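Local structure of lipoprotein LPPX (Mycobacterium tuberculosis, 2BYO) at the D-malate site and the docosa-4,7,10,13,16,19-hexaenoic acid site. The protein is a lipoprotein required for moving phthiocerol dimycocerosates to the surface of Mycobacterium tuberculosis, with a U-shaped beta-half-barrel enclosing a large hydrophobic lipid cavity. Coordinates in Å, arbitrary orientation; residue numbers count along the deposited sequence, not the author numbering.

Site 1: the D-malate site. Residues 55, 103-105, 108. With MLT (D-malate), chain B.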
# COMPACT_ATOMS: atom_id res chain seq x y z
N LEU A 55 9.60 -8.18 -2.94
CA LEU A 55 10.71 -8.36 -3.89
C LEU A 55 12.06 -7.87 -3.35
O LEU A 55 12.94 -7.50 -4.14
CB LEU A 55 10.38 -7.66 -5.22
CG LEU A 55 9.03 -7.97 -5.86
CD1 LEU A 55 8.84 -7.13 -7.12
CD2 LEU A 55 8.90 -9.43 -6.18
N LEU A 103 12.98 -6.28 -11.06
CA LEU A 103 12.66 -7.14 -9.92
C LEU A 103 11.42 -7.97 -10.18
O LEU A 103 11.23 -9.05 -9.61
CB LEU A 103 12.44 -6.30 -8.66
CG LEU A 103 13.63 -5.49 -8.15
CD1 LEU A 103 13.26 -4.82 -6.85
CD2 LEU A 103 14.86 -6.37 -7.96
N GLY A 104 10.55 -7.46 -11.04
CA GLY A 104 9.33 -8.16 -11.31
C GLY A 104 8.51 -7.54 -12.41
O GLY A 104 8.87 -6.50 -12.96
N SER A 105 7.41 -8.21 -12.70
CA SER A 105 6.50 -7.84 -13.75
C SER A 105 5.11 -7.70 -13.15
O SER A 105 4.69 -8.54 -12.36
CB SER A 105 6.49 -8.91 -14.84
OG SER A 105 5.22 -9.01 -15.46
N GLU A 108 2.77 -10.56 -14.19
CA GLU A 108 3.16 -11.83 -13.61
C GLU A 108 2.88 -11.92 -12.12
O GLU A 108 2.50 -12.97 -11.62
CB GLU A 108 4.62 -12.12 -13.94
CG GLU A 108 4.81 -12.31 -15.46
CD GLU A 108 6.16 -12.86 -15.84
OE1 GLU A 108 7.18 -12.37 -15.30
OE2 GLU A 108 6.21 -13.76 -16.70
C1 MLT B . 9.96 -11.69 -13.43
O1 MLT B . 8.79 -11.30 -13.63
O2 MLT B . 10.88 -11.21 -14.13
C2 MLT B . 10.25 -12.69 -12.35
O3 MLT B . 9.25 -13.69 -12.25
C3 MLT B . 10.46 -11.96 -11.02
C4 MLT B . 9.19 -11.73 -10.23
O4 MLT B . 8.16 -11.24 -10.76
O5 MLT B . 9.17 -12.03 -9.01
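In LppX, a member of the LppX/LprAFG lipoprotein family with a U-shaped beta-half-barrel, D-malate, which may come from the crystallisation medium, lies in a shallow groove where strand 99-105 runs into helix 106-112. The site illustrates a surface groove built mainly from backbone. The floor consists of Leu103, Gly104 and Ser105, which pass beneath the ligand, Gly104 almost fully extended. With no side chain there, its CA comes to 3.7 Å from the carboxylate carbon C4 of malate. The carbonyl O of Leu103 meets the methylene C3 of malate at 3.3 Å, whereas the leucine side chain turns to the opposite side of the strand and takes no part in the floor.

Two low walls close the ends. At one, Leu55, in a loop, offers the methyl CD2 as a tip, 3.8 Å from O5 of the C4 carboxylate of malate. At the other stands Glu108, in the first turn of its helix. Its CG is anti to the carbonyl carbon (chi1 -65°) and the chain continues extended (chi2 -169°), so the carboxylate reaches the C1 end of malate. Glu108 OE1 and malate O1 are 2.6 Å apart, a hydrogen bond if one of the two carboxyl groups carries a proton and a clash of acceptors if neither does. The start of the helix nearby might ease the crowding of negative charge.

Ser105 forms the corner between floor and wall. Its CB sits 3.5 Å from malate O1, while its hydroxyl OG accepts a hydrogen bond from Glu108 N at 3.2 Å, an N-cap that anchors the helix start carrying the glutamate.

The ligand curls so that both carboxylates tilt towards the strand and the hydroxyl O3 points away from it. None of the residues described forms a lid, and about half of the malate surface remains uncovered on that outer side.

Site 2: the docosa-4,7,10,13,16,19-hexaenoic acid site. Residues 28, 32, 35-36, 41, 43, 120-121, 123, 125, 147, 149, 151, 169, 171, 181, 195, 197. With HXA (docosa-4,7,10,13,16,19-hexaenoic acid), chain C.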
# COMPACT_ATOMS: atom_id res chain seq x y z
N ILE A 28 -14.74 2.52 5.09
CA ILE A 28 -13.56 2.02 4.38
C ILE A 28 -13.78 2.04 2.86
O ILE A 28 -12.87 2.41 2.10
CB ILE A 28 -13.17 0.59 4.82
CG1 ILE A 28 -12.80 0.57 6.30
CG2 ILE A 28 -11.98 0.08 3.97
CD1 ILE A 28 -12.77 -0.82 6.89
N LEU A 32 -11.47 3.70 -0.17
CA LEU A 32 -11.00 2.91 -1.31
C LEU A 32 -11.49 3.51 -2.62
O LEU A 32 -10.74 3.56 -3.59
CB LEU A 32 -11.46 1.45 -1.18
CG LEU A 32 -10.87 0.64 -0.02
CD1 LEU A 32 -11.32 -0.80 -0.09
CD2 LEU A 32 -9.34 0.70 -0.01
N THR A 35 -9.39 6.50 -3.23
CA THR A 35 -8.11 6.01 -3.73
C THR A 35 -8.18 5.63 -5.22
O THR A 35 -7.29 5.98 -6.00
CB THR A 35 -7.61 4.81 -2.89
OG1 THR A 35 -7.49 5.22 -1.52
CG2 THR A 35 -6.27 4.33 -3.37
N LYS A 36 -9.24 4.92 -5.59
CA LYS A 36 -9.45 4.53 -6.98
C LYS A 36 -9.57 5.73 -7.95
O LYS A 36 -9.19 5.63 -9.12
CB LYS A 36 -10.71 3.67 -7.11
CG LYS A 36 -10.50 2.22 -6.77
CD LYS A 36 -11.71 1.39 -7.26
CE LYS A 36 -11.54 -0.11 -6.95
NZ LYS A 36 -12.67 -0.94 -7.51
N VAL A 41 -0.55 10.28 -6.79
CA VAL A 41 -0.38 10.22 -5.35
C VAL A 41 1.09 9.94 -5.04
O VAL A 41 1.81 9.39 -5.88
CB VAL A 41 -1.32 9.12 -4.73
CG1 VAL A 41 -0.90 7.72 -5.18
CG2 VAL A 41 -1.35 9.20 -3.21
N VAL A 43 3.42 7.81 -2.42
CA VAL A 43 3.33 6.70 -1.48
C VAL A 43 4.67 6.47 -0.76
O VAL A 43 5.74 6.42 -1.40
CB VAL A 43 2.89 5.38 -2.16
CG1 VAL A 43 3.02 4.22 -1.21
CG2 VAL A 43 1.44 5.48 -2.62
N GLY A 120 -10.03 -3.39 -8.03
CA GLY A 120 -8.58 -3.58 -7.92
C GLY A 120 -8.13 -3.71 -6.48
O GLY A 120 -7.80 -4.80 -6.01
N VAL A 121 -8.12 -2.58 -5.77
CA VAL A 121 -7.78 -2.57 -4.34
C VAL A 121 -8.99 -2.91 -3.45
O VAL A 121 -8.83 -3.08 -2.23
CB VAL A 121 -7.12 -1.23 -3.88
CG1 VAL A 121 -5.81 -1.00 -4.64
CG2 VAL A 121 -8.06 -0.03 -4.02
N GLN A 123 -10.26 -5.53 -2.26
CA GLN A 123 -10.14 -6.91 -1.83
C GLN A 123 -11.53 -7.35 -1.43
O GLN A 123 -12.42 -6.50 -1.29
CB GLN A 123 -9.20 -7.01 -0.62
CG GLN A 123 -9.62 -6.16 0.59
CD GLN A 123 -8.79 -6.46 1.83
OE1 GLN A 123 -7.59 -6.18 1.87
NE2 GLN A 123 -9.43 -7.03 2.84
N LEU A 125 -13.64 -7.25 0.78
CA LEU A 125 -13.84 -6.49 2.02
C LEU A 125 -14.83 -7.19 2.93
O LEU A 125 -14.75 -7.06 4.14
CB LEU A 125 -14.34 -5.07 1.71
CG LEU A 125 -13.32 -3.93 1.71
CD1 LEU A 125 -14.00 -2.66 1.25
CD2 LEU A 125 -12.71 -3.74 3.09
N ILE A 147 -9.38 2.64 12.04
CA ILE A 147 -10.24 1.46 12.06
C ILE A 147 -9.36 0.24 11.89
O ILE A 147 -8.59 0.15 10.94
CB ILE A 147 -11.30 1.48 10.93
CG1 ILE A 147 -12.16 2.74 11.04
CG2 ILE A 147 -12.20 0.22 11.02
CD1 ILE A 147 -13.17 2.89 9.93
N GLY A 149 -9.09 -4.11 11.86
CA GLY A 149 -9.87 -5.23 11.34
C GLY A 149 -8.96 -6.41 11.12
O GLY A 149 -7.74 -6.27 11.22
N ILE A 151 -7.90 -9.43 8.41
CA ILE A 151 -7.93 -9.76 6.98
C ILE A 151 -7.71 -11.26 6.81
O ILE A 151 -6.77 -11.82 7.37
CB ILE A 151 -6.85 -8.93 6.22
CG1 ILE A 151 -7.14 -7.43 6.38
CG2 ILE A 151 -6.81 -9.31 4.74
CD1 ILE A 151 -6.20 -6.52 5.61
N ALA A 169 -5.01 -5.77 10.58
CA ALA A 169 -4.70 -4.65 9.73
C ALA A 169 -5.35 -3.39 10.32
O ALA A 169 -6.23 -3.49 11.20
CB ALA A 169 -5.20 -4.90 8.32
N VAL A 171 -6.51 0.84 9.06
CA VAL A 171 -6.57 1.93 8.08
C VAL A 171 -6.86 3.23 8.82
O VAL A 171 -7.54 3.23 9.85
CB VAL A 171 -7.66 1.71 6.99
CG1 VAL A 171 -7.36 0.46 6.17
CG2 VAL A 171 -9.07 1.65 7.58
N LEU A 181 -7.27 7.72 2.05
CA LEU A 181 -6.66 6.64 2.81
C LEU A 181 -5.25 7.10 3.18
O LEU A 181 -4.29 6.83 2.46
CB LEU A 181 -6.64 5.35 1.98
CG LEU A 181 -6.13 4.10 2.71
CD1 LEU A 181 -6.96 3.78 3.96
CD2 LEU A 181 -6.14 2.90 1.76
N LEU A 195 1.75 1.70 4.66
CA LEU A 195 1.67 2.48 3.45
C LEU A 195 0.99 3.80 3.76
O LEU A 195 -0.15 3.82 4.22
CB LEU A 195 0.91 1.71 2.38
CG LEU A 195 1.01 2.32 1.00
CD1 LEU A 195 1.06 1.23 -0.05
CD2 LEU A 195 -0.13 3.31 0.73
N GLN A 197 -0.12 7.53 2.23
CA GLN A 197 -0.38 8.37 1.05
C GLN A 197 -0.27 9.86 1.38
O GLN A 197 -0.57 10.30 2.50
CB GLN A 197 -1.78 8.11 0.49
CG GLN A 197 -2.04 6.70 -0.04
CD GLN A 197 -3.45 6.53 -0.59
OE1 GLN A 197 -4.17 7.50 -0.82
NE2 GLN A 197 -3.83 5.28 -0.80
C1 HXA C . -7.19 0.85 -8.72
O1 HXA C . -7.62 0.45 -9.84
O2 HXA C . -7.30 0.17 -7.67
C2 HXA C . -6.52 2.21 -8.66
C3 HXA C . -5.26 2.18 -7.80
C4 HXA C . -4.21 3.18 -8.30
C5 HXA C . -3.98 4.35 -7.33
C6 HXA C . -2.61 4.27 -6.64
C7 HXA C . -2.73 4.07 -5.14
C8 HXA C . -1.54 3.30 -4.59
C9 HXA C . -1.66 3.12 -3.07
C10 HXA C . -2.00 1.69 -2.65
C11 HXA C . -3.50 1.46 -2.44
C12 HXA C . -3.88 1.36 -0.96
C13 HXA C . -3.74 -0.06 -0.40
C14 HXA C . -5.09 -0.77 -0.21
C15 HXA C . -5.34 -1.13 1.25
C16 HXA C . -6.62 -1.95 1.39
C17 HXA C . -7.18 -1.92 2.81
C18 HXA C . -7.98 -3.20 3.10
C19 HXA C . -9.01 -3.01 4.22
C20 HXA C . -8.38 -3.19 5.59
C21 HXA C . -9.42 -3.06 6.71
C22 HXA C . -8.82 -2.70 8.05
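Helix 22-36 keeps regular helical torsions along one side of the lipid, strands 40-49, 142-151, 167-174, 181-187 and 191-198 run extended across from it, and the loop stretch around Gly120 to Leu125 closes in from a further side. Between them the docosahexaenoic acid bends like a hook, with some five-sixths of its surface buried.

The helix presents Ile28, Leu32, Thr35 and Lys36 to the chain. Thr35 has its methyl CG2 anti to the backbone N, and this methyl abuts lipid C7 at 4.0 Å, so the side chain meets the lipid with its apolar branch. Lys36 follows an extended path beside the head group, its methylene CG 3.9 Å from carboxylate O2 of the fatty acid. Lys36 NZ, however, ends 5.5 Å from HXA O2, too far for a salt bridge.

Opposite, Val41 turns CG1 into the crowded position between backbone N and carbonyl carbon (chi1 66°) and so touches the bend near C6 and C7. Leu181, with CG anti to the backbone N (chi1 -175°), brings CD2 to 3.9 Å from lipid C12. Gln197, its CG beside the backbone N and its chain extended beyond, points the amide NE2 tip-on at the lipid, 3.8 Å from C9 of the fatty acid. Farther along, Val171 CG1 packs at 3.8 Å on lipid C20, near the methyl end, where Ile151 and Ile28 add their CD1 tips.

Val121, though poorly ordered, buries more surface against the lipid than any other residue here. Lying inside the hook, its CG1 meets both carboxylate O2 and, at 4.0 Å, lipid C11; its backbone N makes a weak hydrogen bond to O2. Gln123 and Leu125, also poorly ordered, flank the distal half.

The site exemplifies a chain held by shape and methyl contacts rather than head-group bonds. The fatty acid, perhaps acquired during production, occupies the hydrophobic cavity large enough for one phthiocerol dimycocerosate molecule, a compartment that would shield that lipid during translocation.

About 22 Å separates the C-alpha centres of site 1 and site 2, and the two have no residue in common. In sequence they are neighbours: strand 40-49, which lines site 2, leads into the loop bearing Leu55 of site 1, and helix 106-112 of site 1 comes before the poorly ordered stretch from Gly120, with a break in the model between. The contrast separates an exposed polar groove on the half-barrel from its apolar interior. Of the two, site 2 has the character expected of lipid carriage; the structure alone shows no coupling between them. Both belong to the single chain of the deposited assembly.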